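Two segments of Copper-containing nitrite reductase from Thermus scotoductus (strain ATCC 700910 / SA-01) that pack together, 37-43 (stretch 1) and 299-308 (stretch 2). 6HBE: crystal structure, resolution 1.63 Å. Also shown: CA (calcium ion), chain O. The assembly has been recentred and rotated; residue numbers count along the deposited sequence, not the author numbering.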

# COMPACT_ATOMS: atom_id res chain seq x y z
N GLN C 37 23.31 -10.87 5.82
CA GLN C 37 24.40 -11.84 5.67
C GLN C 37 24.19 -12.62 4.39
O GLN C 37 23.14 -13.21 4.21
N GLY C 38 25.18 -12.61 3.49
CA GLY C 38 25.12 -13.37 2.21
C GLY C 38 24.14 -12.82 1.15
O GLY C 38 23.86 -13.49 0.16
N VAL C 39 23.60 -11.62 1.36
CA VAL C 39 22.57 -11.02 0.46
C VAL C 39 23.05 -9.66 -0.06
O VAL C 39 23.23 -8.72 0.72
N TYR C 40 23.27 -9.58 -1.37
CA TYR C 40 23.83 -8.39 -2.01
C TYR C 40 22.83 -7.71 -2.92
O TYR C 40 22.09 -8.39 -3.61
N LEU C 41 22.83 -6.37 -2.92
CA LEU C 41 21.93 -5.53 -3.70
C LEU C 41 22.73 -4.62 -4.64
O LEU C 41 23.56 -3.83 -4.18
N ARG C 42 22.45 -4.70 -5.94
CA ARG C 42 23.06 -3.79 -6.93
C ARG C 42 22.19 -2.57 -7.10
O ARG C 42 20.97 -2.69 -7.18
N GLY C 43 22.83 -1.41 -7.21
CA GLY C 43 22.14 -0.16 -7.43
C GLY C 43 23.06 1.01 -7.69
O GLY C 43 24.13 0.86 -8.25
N GLY C 299 30.13 -0.25 0.43
CA GLY C 299 29.86 -1.34 -0.50
C GLY C 299 31.04 -2.25 -0.82
O GLY C 299 32.16 -2.00 -0.38
N VAL C 300 30.78 -3.28 -1.62
CA VAL C 300 31.82 -4.19 -2.08
C VAL C 300 32.10 -4.02 -3.58
O VAL C 300 31.34 -3.38 -4.29
N LYS C 301 33.18 -4.63 -4.06
CA LYS C 301 33.53 -4.57 -5.49
C LYS C 301 33.18 -5.81 -6.26
O LYS C 301 32.80 -5.73 -7.43
N GLU C 302 33.31 -6.96 -5.61
CA GLU C 302 32.89 -8.23 -6.17
C GLU C 302 31.90 -8.87 -5.21
O GLU C 302 31.90 -8.59 -4.00
N ILE C 303 31.07 -9.74 -5.76
CA ILE C 303 30.18 -10.55 -4.96
C ILE C 303 30.90 -11.88 -4.74
O ILE C 303 31.35 -12.50 -5.70
N PRO C 304 31.04 -12.31 -3.49
CA PRO C 304 31.71 -13.57 -3.24
C PRO C 304 30.92 -14.80 -3.66
O PRO C 304 29.71 -14.75 -3.87
N ALA C 305 31.64 -15.92 -3.78
CA ALA C 305 31.05 -17.21 -4.12
C ALA C 305 30.19 -17.75 -2.98
O ALA C 305 29.35 -18.62 -3.20
N SER C 306 30.41 -17.26 -1.76
CA SER C 306 29.54 -17.55 -0.61
C SER C 306 28.11 -16.91 -0.66
O SER C 306 27.27 -17.30 0.13
N ALA C 307 27.85 -15.97 -1.57
CA ALA C 307 26.56 -15.24 -1.62
C ALA C 307 25.37 -16.17 -1.80
O ALA C 307 25.42 -17.08 -2.62
N LYS C 308 24.29 -15.92 -1.06
CA LYS C 308 23.06 -16.72 -1.26
C LYS C 308 22.01 -16.05 -2.14
O LYS C 308 21.16 -16.73 -2.69

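The contact buries 427 Å² in total, and its apolar part centres on Y40. Its CA-to-CB bond points toward stretch 2, and with chi1 at -62° (m) and chi2 at 85° the ring reaches a pocket lined by four residues. Y40 CD2 lies 4.0 Å from V300 CG2, Y40 CD1 lies 4.0 Å from I303 CG2, Y40 CE1 lies 3.7 Å from A307 CB, and Y40 CZ lies 3.5 Å from P304 CD. All approach the ring obliquely. V300 (chi1 m) and I303 (chi1 m, chi2 t) also direct CA-to-CB toward stretch 1, whereas those of P304 and A307 run sideways. These last two residues are the ends of a type I turn, in which A307 N donates to P304 O at 3.2 Å, and both contact the tyrosine ring.

I303 serves a second neighbour. R42 starts sideways, but its chain (m, t, t) brings the guanidinium nearer, so that I303 CD1 covers one face of it, 3.6 Å from R42 NH1. L41, between Y40 and R42 in sequence, points its CA-to-CB bond away and makes no contact.

One direct hydrogen bond joins the stretches: K308 N donates to G38 O at 2.8 Å, with an N-H...O angle of 150°. G38 has positive phi (71°), which favours glycine, and an ideal CB there would sit only 3.3 Å from K308 CG. The K308 side chain (p, t, t, t) extends past this point, placing its CE 3.1 Å from Q37 O.

Two waters complete the polar links. Water 1 donates to Q37 O (2.8 Å) and accepts from K308 NZ (2.9 Å). Water 2 joins Y40 OH (3.1 Å) to S306 OG (2.6 Å), S306 being in the p rotamer. The end of Q37 (chi1 m, chi2 p) leads away from stretch 2, and its OE1 binds the calcium ion CA at 2.4 Å, alongside five waters.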

# COMPACT_ATOMS: atom_id res chain seq x y z
CB GLN C 37 24.49 -12.83 6.86
CG GLN C 37 24.96 -12.25 8.19
CD GLN C 37 23.88 -11.48 8.93
OE1 GLN C 37 22.70 -11.66 8.67
NE2 GLN C 37 24.28 -10.61 9.86
CB VAL C 39 21.20 -10.86 1.16
CG1 VAL C 39 20.17 -10.24 0.21
CG2 VAL C 39 20.71 -12.22 1.65
CB TYR C 40 25.08 -8.76 -2.82
CG TYR C 40 26.15 -9.31 -1.92
CD1 TYR C 40 26.15 -10.66 -1.59
CD2 TYR C 40 27.12 -8.49 -1.37
CE1 TYR C 40 27.12 -11.19 -0.74
CE2 TYR C 40 28.10 -9.01 -0.52
CZ TYR C 40 28.08 -10.37 -0.23
OH TYR C 40 29.02 -10.94 0.61
CB LEU C 41 21.14 -4.62 -2.73
CG LEU C 41 20.20 -3.56 -3.32
CD1 LEU C 41 19.10 -4.20 -4.13
CD2 LEU C 41 19.60 -2.67 -2.23
CB ARG C 42 23.19 -4.45 -8.30
CG ARG C 42 24.10 -5.67 -8.35
CD ARG C 42 24.57 -5.94 -9.78
NE ARG C 42 24.81 -7.36 -9.94
CZ ARG C 42 25.99 -7.98 -9.97
NH1 ARG C 42 26.01 -9.31 -10.11
NH2 ARG C 42 27.15 -7.31 -9.88
CB VAL C 300 31.45 -5.67 -1.80
CG1 VAL C 300 31.34 -5.90 -0.29
CG2 VAL C 300 30.16 -6.08 -2.51
CB LYS C 301 35.01 -4.24 -5.65
CG LYS C 301 35.38 -2.91 -5.01
CD LYS C 301 35.25 -1.71 -5.96
CE LYS C 301 33.83 -1.37 -6.38
NZ LYS C 301 33.75 0.02 -6.89
CB GLU C 302 34.09 -9.17 -6.34
CG GLU C 302 35.32 -8.54 -6.98
CD GLU C 302 36.26 -9.57 -7.60
OE1 GLU C 302 37.17 -10.06 -6.90
OE2 GLU C 302 36.07 -9.89 -8.78
CB ILE C 303 28.81 -10.73 -5.66
CG1 ILE C 303 28.09 -9.36 -5.68
CG2 ILE C 303 27.98 -11.79 -4.95
CD1 ILE C 303 26.91 -9.28 -6.61
CB PRO C 304 31.94 -13.56 -1.73
CG PRO C 304 30.92 -12.65 -1.19
CD PRO C 304 30.73 -11.60 -2.24
CB ALA C 305 32.13 -18.21 -4.49
CB SER C 306 30.22 -17.14 0.70
OG SER C 306 30.36 -15.74 0.83
CB ALA C 307 26.57 -14.21 -2.76
CB LYS C 308 22.47 -17.27 0.06
CG LYS C 308 22.16 -16.29 1.14
CD LYS C 308 21.89 -16.99 2.48
CE LYS C 308 21.73 -15.92 3.55
NZ LYS C 308 21.18 -16.39 4.86
CA CA O . 20.39 -11.51 9.31
O HOH W 1 20.68 -13.57 5.44
O HOH W 2 28.56 -13.87 1.34
O HOH W 3 21.55 -11.76 11.60
O HOH W 4 18.81 -12.48 11.01
O HOH W 5 18.14 -10.95 8.72
O HOH W 6 20.50 -13.55 8.72
O HOH W 7 20.52 -9.44 10.16